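Local structure of ZmpA Glycopeptidase (Clostridium perfringens, 6XSX) at residues D463-F468 / T495-H501; F452-A456 / S523-F528; L27-N32 / T122-S128. The protein probably cleaves the polypeptide backbone of glycosylated proteins as an M60-family metalloprotease, the present chain being its catalytic module. One frame throughout, in Å; residues are numbered along the deposited sequence.

Interaction 1: D463-F468 / T495-H501; sequences DVSISF and TNNFVDH
Phe468 leans across the strand pair onto the turn that leads into strand 497-500. Its CG lies anti to its own carbonyl carbon (chi1 -55°), which carries the ring toward Asn496 and Phe498. Phe468 CB lies 3.8 Å from Asn496 O, which also accepts the backbone N-H of Phe468. Further out, CD2 passes the Asn496 carbonyl, with Thr495 O at the ring edge, while Phe468 CE2 settles 4.0 Å from Phe498 CB; CZ stays near the same methylene carbon. The two phenylalanines lie side by side and point the same way.

Segment 463-468 runs antiparallel to strand 497-500, with Val464-Asp500 and Ile466-Phe498 as hydrogen-bonded pairs. The bond from Phe498 N to Ile466 O is 2.8 Å long and lies in the carbonyl plane. Strand 463-470 is the middle of a three-stranded sheet facing a four-stranded one, a sandwich whose strand order is consistent with a fibronectin type III-like fold. The side chains of Ile466, Phe468 and Phe498 pack between the sheets, against Ala454, Ile483 and Thr493; Phe468 stacks on Tyr481, and Asp500 OD2 is held by Arg485 and Tyr511.

The face carrying Ser465, Ser467, Asn497 and Val499 is largely polar. Asn497 CG lies anti to the backbone N (chi1 -168°), bringing OD1 to a weak 3.4 Å hydrogen bond from Ser465 OG, while Asn497 ND2 rests 3.4 Å from Ser467 CB. Asp463 CB packs 3.7 Å from Val499 CG1, a methyl that also lies over one face of the His501 imidazole. Asp463 OD1 comes within 3.3 Å of His501 CD2, the carboxylate turned 79° from the ring.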
loop_
_atom_site.group_PDB
_atom_site.type_symbol
_atom_site.label_atom_id
_atom_site.label_comp_id
_atom_site.label_asym_id
_atom_site.label_seq_id
_atom_site.Cartn_x
_atom_site.Cartn_y
_atom_site.Cartn_z
ATOM N N ASP A 463 -0.055 26.284 35.544
ATOM C CA ASP A 463 0.033 26.233 34.093
ATOM C C ASP A 463 -0.837 27.345 33.508
ATOM O O ASP A 463 -1.826 27.755 34.119
ATOM C CB ASP A 463 -0.437 24.888 33.535
ATOM C CG ASP A 463 0.316 23.668 34.037
ATOM O OD1 ASP A 463 1.559 23.735 34.160
ATOM O OD2 ASP A 463 -0.356 22.648 34.292
ATOM N N VAL A 464 -0.458 27.809 32.311
ATOM C CA VAL A 464 -1.276 28.712 31.515
ATOM C C VAL A 464 -2.006 27.897 30.447
ATOM O O VAL A 464 -1.372 27.360 29.538
ATOM C CB VAL A 464 -0.422 29.813 30.864
ATOM C CG1 VAL A 464 -1.270 30.714 29.976
ATOM C CG2 VAL A 464 0.341 30.625 31.900
ATOM N N SER A 465 -3.339 27.819 30.573
ATOM C CA SER A 465 -4.175 27.111 29.618
ATOM C C SER A 465 -4.800 28.120 28.662
ATOM O O SER A 465 -5.635 28.924 29.068
ATOM C CB SER A 465 -5.224 26.283 30.312
ATOM O OG SER A 465 -6.000 25.558 29.372
ATOM N N ILE A 466 -4.365 28.071 27.397
ATOM C CA ILE A 466 -4.792 29.018 26.384
ATOM C C ILE A 466 -5.776 28.316 25.455
ATOM O O ILE A 466 -5.408 27.343 24.795
ATOM C CB ILE A 466 -3.579 29.570 25.610
ATOM C CG1 ILE A 466 -2.475 30.048 26.559
ATOM C CG2 ILE A 466 -4.017 30.648 24.621
ATOM C CD1 ILE A 466 -1.123 30.260 25.915
ATOM N N SER A 467 -7.028 28.805 25.430
ATOM C CA SER A 467 -8.023 28.265 24.512
ATOM C C SER A 467 -8.202 29.212 23.329
ATOM O O SER A 467 -8.004 30.422 23.464
ATOM C CB SER A 467 -9.330 27.975 25.200
ATOM O OG SER A 467 -10.090 29.161 25.373
ATOM N N PHE A 468 -8.584 28.639 22.178
ATOM C CA PHE A 468 -8.674 29.365 20.922
ATOM C C PHE A 468 -10.094 29.296 20.383
ATOM O O PHE A 468 -10.706 28.232 20.366
ATOM C CB PHE A 468 -7.733 28.742 19.888
ATOM C CG PHE A 468 -6.305 28.661 20.360
ATOM C CD1 PHE A 468 -5.606 29.813 20.703
ATOM C CD2 PHE A 468 -5.670 27.433 20.500
ATOM C CE1 PHE A 468 -4.293 29.742 21.146
ATOM C CE2 PHE A 468 -4.355 27.368 20.942
ATOM C CZ PHE A 468 -3.670 28.518 21.257
ATOM N N THR A 495 -5.139 21.593 17.816
ATOM C CA THR A 495 -6.347 21.585 18.634
ATOM C C THR A 495 -6.738 23.018 19.006
ATOM O O THR A 495 -6.035 23.968 18.657
ATOM C CB THR A 495 -6.179 20.718 19.892
ATOM O OG1 THR A 495 -5.332 21.428 20.801
ATOM C CG2 THR A 495 -5.616 19.340 19.607
ATOM N N ASN A 496 -7.857 23.147 19.736
ATOM C CA ASN A 496 -8.382 24.431 20.185
ATOM C C ASN A 496 -7.797 24.828 21.542
ATOM O O ASN A 496 -8.285 25.766 22.157
ATOM C CB ASN A 496 -9.918 24.451 20.226
ATOM C CG ASN A 496 -10.528 23.446 21.186
ATOM O OD1 ASN A 496 -9.848 22.875 22.039
ATOM N ND2 ASN A 496 -11.822 23.208 21.057
ATOM N N ASN A 497 -6.755 24.136 22.017
ATOM C CA ASN A 497 -6.227 24.475 23.331
ATOM C C ASN A 497 -4.739 24.152 23.424
ATOM O O ASN A 497 -4.292 23.116 22.942
ATOM C CB ASN A 497 -7.015 23.783 24.452
ATOM C CG ASN A 497 -6.678 24.338 25.817
ATOM O OD1 ASN A 497 -5.770 23.845 26.483
ATOM N ND2 ASN A 497 -7.367 25.391 26.221
ATOM N N PHE A 498 -3.981 25.044 24.067
ATOM C CA PHE A 498 -2.571 24.802 24.338
ATOM C C PHE A 498 -2.254 25.121 25.796
ATOM O O PHE A 498 -2.577 26.208 26.271
ATOM C CB PHE A 498 -1.693 25.698 23.465
ATOM C CG PHE A 498 -0.214 25.540 23.719
ATOM C CD1 PHE A 498 0.481 24.449 23.211
ATOM C CD2 PHE A 498 0.484 26.475 24.471
ATOM C CE1 PHE A 498 1.841 24.296 23.453
ATOM C CE2 PHE A 498 1.844 26.324 24.713
ATOM C CZ PHE A 498 2.521 25.237 24.200
ATOM N N VAL A 499 -1.578 24.188 26.487
ATOM C CA VAL A 499 -1.162 24.426 27.861
ATOM C C VAL A 499 0.334 24.740 27.897
ATOM O O VAL A 499 1.167 23.917 27.511
ATOM C CB VAL A 499 -1.524 23.270 28.816
ATOM C CG1 VAL A 499 -0.828 23.440 30.160
ATOM C CG2 VAL A 499 -3.028 23.123 29.014
ATOM N N ASP A 500 0.653 25.945 28.382
ATOM C CA ASP A 500 2.025 26.380 28.585
ATOM C C ASP A 500 2.441 26.066 30.023
ATOM O O ASP A 500 2.053 26.773 30.955
ATOM C CB ASP A 500 2.195 27.862 28.236
ATOM C CG ASP A 500 3.613 28.381 28.414
ATOM O OD1 ASP A 500 4.543 27.548 28.492
ATOM O OD2 ASP A 500 3.778 29.612 28.461
ATOM N N HIS A 501 3.240 24.999 30.169
ATOM C CA HIS A 501 3.700 24.486 31.449
ATOM C C HIS A 501 4.960 25.215 31.912
ATOM O O HIS A 501 5.473 24.911 32.984
ATOM C CB HIS A 501 4.054 22.997 31.328
ATOM C CG HIS A 501 2.923 22.081 31.000
ATOM N ND1 HIS A 501 2.667 21.655 29.707
ATOM C CD2 HIS A 501 2.013 21.472 31.787
ATOM C CE1 HIS A 501 1.636 20.835 29.713
ATOM N NE2 HIS A 501 1.219 20.705 30.979
#

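Interaction 2: F452-A456 / S523-F528; sequences FEAEA and SKPYNF
Tyr526 lays one face of its ring over the backbone of Glu453 and Ala454. The CA of Glu453 stands 4.0 Å from the ring centroid, 15° off the normal, a CH-pi contact, and Tyr526 CE1 reaches to 3.5 Å from Ala454 N on that face. The phenol, swung away from its own amide nitrogen (chi1 179°), extends from strand 526-528 to strand 452-459 of the other sheet and bridges a gap too wide for backbone pairing: the short axes are 7.5 Å apart and run 24° from parallel.

Phe452 answers from the other strand. It slides past Tyr526 in the opposite sense, its CE1 meeting Tyr526 CB at 3.9 Å, while the Lys524 carbonyl oxygen sits at the edge of the Phe452 ring. Ser523 OG is 3.2 Å from Phe452 CE2; this hydroxyl donates to Lys524 O and also bonds with the backbone N of Ala515. At the other end Phe528 spans two methyls, its CE1 3.7 Å from Ala454 CB and its CE2 3.7 Å from Ala456 CB.

Two sheet margins are thus joined. Strand 452-459 borders the three-stranded sheet, bonded to strand 463-470, and strand 526-528 borders the four-stranded sheet, bonded to strand 511-517. The first and last strands of the fibronectin type III-like sandwich pack alongside each other, with Ile513 of strand 511-517 touching both Phe452 and Phe528.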
loop_
_atom_site.group_PDB
_atom_site.type_symbol
_atom_site.label_atom_id
_atom_site.label_comp_id
_atom_site.label_asym_id
_atom_site.label_seq_id
_atom_site.Cartn_x
_atom_site.Cartn_y
_atom_site.Cartn_z
ATOM N N PHE A 452 -10.097 35.575 15.114
ATOM C CA PHE A 452 -9.882 34.560 16.130
ATOM C C PHE A 452 -9.350 35.230 17.395
ATOM O O PHE A 452 -8.805 36.327 17.335
ATOM C CB PHE A 452 -8.949 33.451 15.629
ATOM C CG PHE A 452 -7.489 33.819 15.546
ATOM C CD1 PHE A 452 -6.595 33.408 16.527
ATOM C CD2 PHE A 452 -7.006 34.580 14.488
ATOM C CE1 PHE A 452 -5.250 33.742 16.444
ATOM C CE2 PHE A 452 -5.662 34.919 14.416
ATOM C CZ PHE A 452 -4.787 34.504 15.395
ATOM N N GLU A 453 -9.515 34.548 18.529
ATOM C CA GLU A 453 -9.135 35.081 19.825
ATOM C C GLU A 453 -8.525 33.960 20.657
ATOM O O GLU A 453 -8.771 32.791 20.384
ATOM C CB GLU A 453 -10.370 35.614 20.554
ATOM C CG GLU A 453 -11.016 36.791 19.844
ATOM C CD GLU A 453 -12.212 37.392 20.559
ATOM O OE1 GLU A 453 -13.125 36.618 20.929
ATOM O OE2 GLU A 453 -12.220 38.634 20.759
ATOM N N ALA A 454 -7.759 34.349 21.681
ATOM C CA ALA A 454 -7.201 33.427 22.660
ATOM C C ALA A 454 -7.532 33.923 24.063
ATOM O O ALA A 454 -7.548 35.125 24.305
ATOM C CB ALA A 454 -5.706 33.313 22.475
ATOM N N GLU A 455 -7.766 32.980 24.978
ATOM C CA GLU A 455 -8.045 33.298 26.370
ATOM C C GLU A 455 -7.186 32.400 27.258
ATOM O O GLU A 455 -7.167 31.189 27.066
ATOM C CB GLU A 455 -9.533 33.071 26.654
ATOM C CG GLU A 455 -9.934 33.407 28.078
ATOM C CD GLU A 455 -11.406 33.195 28.394
ATOM O OE1 GLU A 455 -11.861 32.028 28.376
ATOM O OE2 GLU A 455 -12.100 34.197 28.656
ATOM N N ALA A 456 -6.484 32.997 28.228
ATOM C CA ALA A 456 -5.640 32.228 29.135
ATOM C C ALA A 456 -6.295 32.125 30.512
ATOM O O ALA A 456 -6.932 33.068 30.966
ATOM C CB ALA A 456 -4.265 32.843 29.220
ATOM N N SER A 523 -2.042 33.599 9.797
ATOM C CA SER A 523 -2.842 34.801 10.004
ATOM C C SER A 523 -1.960 35.943 10.499
ATOM O O SER A 523 -0.774 35.744 10.757
ATOM C CB SER A 523 -3.905 34.539 11.030
ATOM O OG SER A 523 -3.306 34.345 12.307
ATOM N N LYS A 524 -2.563 37.132 10.673
ATOM C CA LYS A 524 -1.961 38.176 11.492
ATOM C C LYS A 524 -1.915 37.700 12.944
ATOM O O LYS A 524 -2.787 36.943 13.368
ATOM C CB LYS A 524 -2.785 39.467 11.436
ATOM C CG LYS A 524 -2.955 40.102 10.061
ATOM C CD LYS A 524 -4.142 41.048 10.029
ATOM C CE LYS A 524 -4.211 41.913 8.786
ATOM N NZ LYS A 524 -4.503 41.110 7.574
ATOM N N PRO A 525 -0.929 38.139 13.763
ATOM C CA PRO A 525 -0.848 37.707 15.161
ATOM C C PRO A 525 -1.932 38.292 16.066
ATOM O O PRO A 525 -2.409 39.400 15.843
ATOM C CB PRO A 525 0.547 38.156 15.618
ATOM C CG PRO A 525 0.910 39.295 14.682
ATOM C CD PRO A 525 0.166 39.048 13.384
ATOM N N TYR A 526 -2.337 37.507 17.068
ATOM C CA TYR A 526 -3.170 37.958 18.171
ATOM C C TYR A 526 -2.335 37.937 19.450
ATOM O O TYR A 526 -1.888 36.871 19.877
ATOM C CB TYR A 526 -4.385 37.037 18.322
ATOM C CG TYR A 526 -5.305 37.394 19.460
ATOM C CD1 TYR A 526 -5.046 36.957 20.752
ATOM C CD2 TYR A 526 -6.428 38.178 19.244
ATOM C CE1 TYR A 526 -5.883 37.292 21.804
ATOM C CE2 TYR A 526 -7.278 38.518 20.281
ATOM C CZ TYR A 526 -7.004 38.070 21.563
ATOM O OH TYR A 526 -7.827 38.407 22.592
ATOM N N ASN A 527 -2.126 39.118 20.053
ATOM C CA ASN A 527 -1.258 39.238 21.220
ATOM C C ASN A 527 -2.088 39.598 22.448
ATOM O O ASN A 527 -3.088 40.298 22.321
ATOM C CB ASN A 527 -0.151 40.278 21.030
ATOM C CG ASN A 527 0.469 40.257 19.651
ATOM O OD1 ASN A 527 0.784 39.196 19.114
ATOM N ND2 ASN A 527 0.653 41.433 19.071
ATOM N N PHE A 528 -1.646 39.106 23.618
ATOM C CA PHE A 528 -2.281 39.331 24.910
ATOM C C PHE A 528 -1.244 39.192 26.025
ATOM O O PHE A 528 -0.216 38.539 25.832
ATOM C CB PHE A 528 -3.490 38.406 25.107
ATOM C CG PHE A 528 -3.192 36.934 25.270
ATOM C CD1 PHE A 528 -3.123 36.093 24.166
ATOM C CD2 PHE A 528 -3.005 36.379 26.529
ATOM C CE1 PHE A 528 -2.867 34.735 24.315
ATOM C CE2 PHE A 528 -2.744 35.024 26.677
ATOM C CZ PHE A 528 -2.677 34.202 25.571
#

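Interaction 3: L27-N32 / T122-S128; sequences LQSRGN and TSNPYTS
Thr122 meets Leu27 tip to tip, its OG1 3.7 Å from Leu27 CD2, at the end of strand 117-123. Asn124 grips the loop: its ND2 donates to Gln28 O at 2.8 Å, nearly straight at 163°. The acceptor lies in the amide plane, the donor 42° out of the Gln28 carbonyl plane. Asn124 OD1 is taken by Gln131, which fixes the rotation of the amide, and Asn124 O receives a weak 3.4 Å bond from Arg30 N.

Pro125 centres an inverse gamma turn. Its CA approaches Gly31 O to 3.2 Å in a CA-H...O contact, and a water donates to Pro125 O while bonding weakly to Asn32 ND2. Tyr126 accepts at its backbone O from Gly31 N, 2.9 Å away and well above the carbonyl plane. Thr127 N-caps helix 128-131: its side chain caps a backbone N of the first turn while Glu130 OE1 accepts from Thr127 N, as in a capping box. At Ser128 a second water, donating to Ser29 OG, makes a weak link to the serine hydroxyl; Ser29 OG also bonds Gln131.

The loop 27-32 joins strand 24-26, at the margin of a four-stranded sheet, to helix 33-39, which Asn32 N-caps. It lies against the end of strand 117-123, which runs between strands 49-56 and 75-80 in the large mixed sheet, with Arg30 salt-bridged to Asp47.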
loop_
_atom_site.group_PDB
_atom_site.type_symbol
_atom_site.label_atom_id
_atom_site.label_comp_id
_atom_site.label_asym_id
_atom_site.label_seq_id
_atom_site.Cartn_x
_atom_site.Cartn_y
_atom_site.Cartn_z
ATOM N N LEU A 27 -1.216 -19.615 -24.410
ATOM C CA LEU A 27 -0.572 -18.776 -23.410
ATOM C C LEU A 27 0.229 -17.654 -24.070
ATOM O O LEU A 27 1.075 -17.894 -24.936
ATOM C CB LEU A 27 0.314 -19.626 -22.489
ATOM C CG LEU A 27 -0.396 -20.687 -21.637
ATOM C CD1 LEU A 27 0.595 -21.396 -20.723
ATOM C CD2 LEU A 27 -1.521 -20.092 -20.795
ATOM N N GLN A 28 -0.049 -16.422 -23.621
ATOM C CA GLN A 28 0.716 -15.248 -23.994
ATOM C C GLN A 28 2.145 -15.447 -23.494
ATOM O O GLN A 28 2.352 -16.094 -22.466
ATOM C CB GLN A 28 0.048 -14.014 -23.374
ATOM C CG GLN A 28 0.649 -12.680 -23.811
ATOM C CD GLN A 28 0.120 -11.511 -23.007
ATOM O OE1 GLN A 28 -0.710 -11.665 -22.109
ATOM N NE2 GLN A 28 0.615 -10.319 -23.311
ATOM N N SER A 29 3.123 -14.941 -24.256
ATOM C CA SER A 29 4.509 -14.883 -23.810
ATOM C C SER A 29 4.709 -13.587 -23.032
ATOM O O SER A 29 4.914 -12.539 -23.627
ATOM C CB SER A 29 5.468 -14.964 -24.994
ATOM O OG SER A 29 5.199 -16.111 -25.786
ATOM N N ARG A 30 4.682 -13.675 -21.700
ATOM C CA ARG A 30 4.405 -12.510 -20.871
ATOM C C ARG A 30 5.675 -11.946 -20.242
ATOM O O ARG A 30 5.622 -10.922 -19.561
ATOM C CB ARG A 30 3.359 -12.856 -19.807
ATOM C CG ARG A 30 1.940 -12.899 -20.354
ATOM C CD ARG A 30 0.884 -13.220 -19.312
ATOM N NE ARG A 30 0.802 -12.310 -18.180
ATOM C CZ ARG A 30 0.052 -11.213 -18.122
ATOM N NH1 ARG A 30 -0.690 -10.844 -19.152
ATOM N NH2 ARG A 30 0.045 -10.483 -17.021
ATOM N N GLY A 31 6.809 -12.623 -20.460
ATOM C CA GLY A 31 8.082 -12.122 -19.972
ATOM C C GLY A 31 8.299 -12.478 -18.505
ATOM O O GLY A 31 7.391 -12.966 -17.837
ATOM N N ASN A 32 9.521 -12.242 -18.018
ATOM C CA ASN A 32 9.897 -12.682 -16.687
ATOM C C ASN A 32 9.539 -11.584 -15.692
ATOM O O ASN A 32 10.204 -10.555 -15.641
ATOM C CB ASN A 32 11.388 -13.000 -16.615
ATOM C CG ASN A 32 11.771 -13.524 -15.249
ATOM O OD1 ASN A 32 11.299 -13.021 -14.235
ATOM N ND2 ASN A 32 12.595 -14.555 -15.219
ATOM N N THR A 122 -0.875 -20.964 -14.457
ATOM C CA THR A 122 0.233 -21.035 -15.391
ATOM C C THR A 122 1.171 -19.859 -15.144
ATOM O O THR A 122 0.749 -18.772 -14.733
ATOM C CB THR A 122 -0.222 -21.065 -16.860
ATOM O OG1 THR A 122 -0.825 -19.817 -17.202
ATOM C CG2 THR A 122 -1.210 -22.172 -17.154
ATOM N N SER A 123 2.452 -20.124 -15.405
ATOM C CA SER A 123 3.491 -19.117 -15.436
ATOM C C SER A 123 4.254 -19.311 -16.740
ATOM O O SER A 123 4.690 -20.430 -17.027
ATOM C CB SER A 123 4.397 -19.267 -14.249
ATOM O OG SER A 123 5.511 -18.402 -14.372
ATOM N N ASN A 124 4.365 -18.236 -17.532
ATOM C CA ASN A 124 5.030 -18.320 -18.821
ATOM C C ASN A 124 6.018 -17.169 -18.948
ATOM O O ASN A 124 5.769 -16.220 -19.689
ATOM C CB ASN A 124 4.043 -18.321 -19.990
ATOM C CG ASN A 124 4.698 -18.735 -21.291
ATOM O OD1 ASN A 124 5.655 -19.507 -21.282
ATOM N ND2 ASN A 124 4.209 -18.211 -22.402
ATOM N N PRO A 125 7.171 -17.226 -18.239
ATOM C CA PRO A 125 8.031 -16.052 -18.069
ATOM C C PRO A 125 9.045 -15.853 -19.200
ATOM O O PRO A 125 10.243 -15.706 -18.957
ATOM C CB PRO A 125 8.666 -16.361 -16.699
ATOM C CG PRO A 125 8.865 -17.872 -16.742
ATOM C CD PRO A 125 7.691 -18.412 -17.540
ATOM N N TYR A 126 8.548 -15.836 -20.442
ATOM C CA TYR A 126 9.384 -15.699 -21.625
ATOM C C TYR A 126 8.765 -14.684 -22.577
ATOM O O TYR A 126 7.551 -14.482 -22.584
ATOM C CB TYR A 126 9.561 -17.054 -22.322
ATOM C CG TYR A 126 10.153 -18.109 -21.424
ATOM C CD1 TYR A 126 11.516 -18.140 -21.158
ATOM C CD2 TYR A 126 9.345 -19.054 -20.812
ATOM C CE1 TYR A 126 12.067 -19.096 -20.317
ATOM C CE2 TYR A 126 9.876 -20.007 -19.959
ATOM C CZ TYR A 126 11.237 -20.025 -19.709
ATOM O OH TYR A 126 11.746 -20.966 -18.866
ATOM N N THR A 127 9.618 -14.080 -23.406
ATOM C CA THR A 127 9.171 -13.138 -24.422
ATOM C C THR A 127 8.865 -13.876 -25.723
ATOM O O THR A 127 9.322 -15.001 -25.937
ATOM C CB THR A 127 10.245 -12.077 -24.673
ATOM O OG1 THR A 127 11.319 -12.729 -25.353
ATOM C CG2 THR A 127 10.747 -11.424 -23.400
ATOM N N SER A 128 8.076 -13.220 -26.579
ATOM C CA SER A 128 7.798 -13.650 -27.940
ATOM C C SER A 128 9.085 -14.040 -28.654
ATOM O O SER A 128 9.163 -15.119 -29.235
ATOM C CB SER A 128 7.105 -12.555 -28.689
ATOM O OG SER A 128 5.730 -12.570 -28.361
HETATM O O HOH W 1 4.769 -15.806 -28.330
HETATM O O HOH W 2 12.498 -16.817 -17.347
#

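Overall arrangement
Interactions 1 and 2 belong to one small C-terminal beta sandwich, their centres about 12 Å apart, and interaction 2 closes the chain around interaction 1. They share the three-stranded sheet: Ser467 N probably bonds Glu455 O, and Ala454 CB packs on Ile466 CG2. Interaction 1, partly buried, rests on regular backbone pairing within a sheet, whereas interaction 2 joins the margins of two sheets at the surface through aromatic rings and methyls. Interaction 3 lies on the opposite side of the chain's centre, about 64 Å from interaction 1 between centres. Also at the surface, it holds a loop to the end of a strand and the turn that follows through an asparagine amide, irregular backbone bonds and waters.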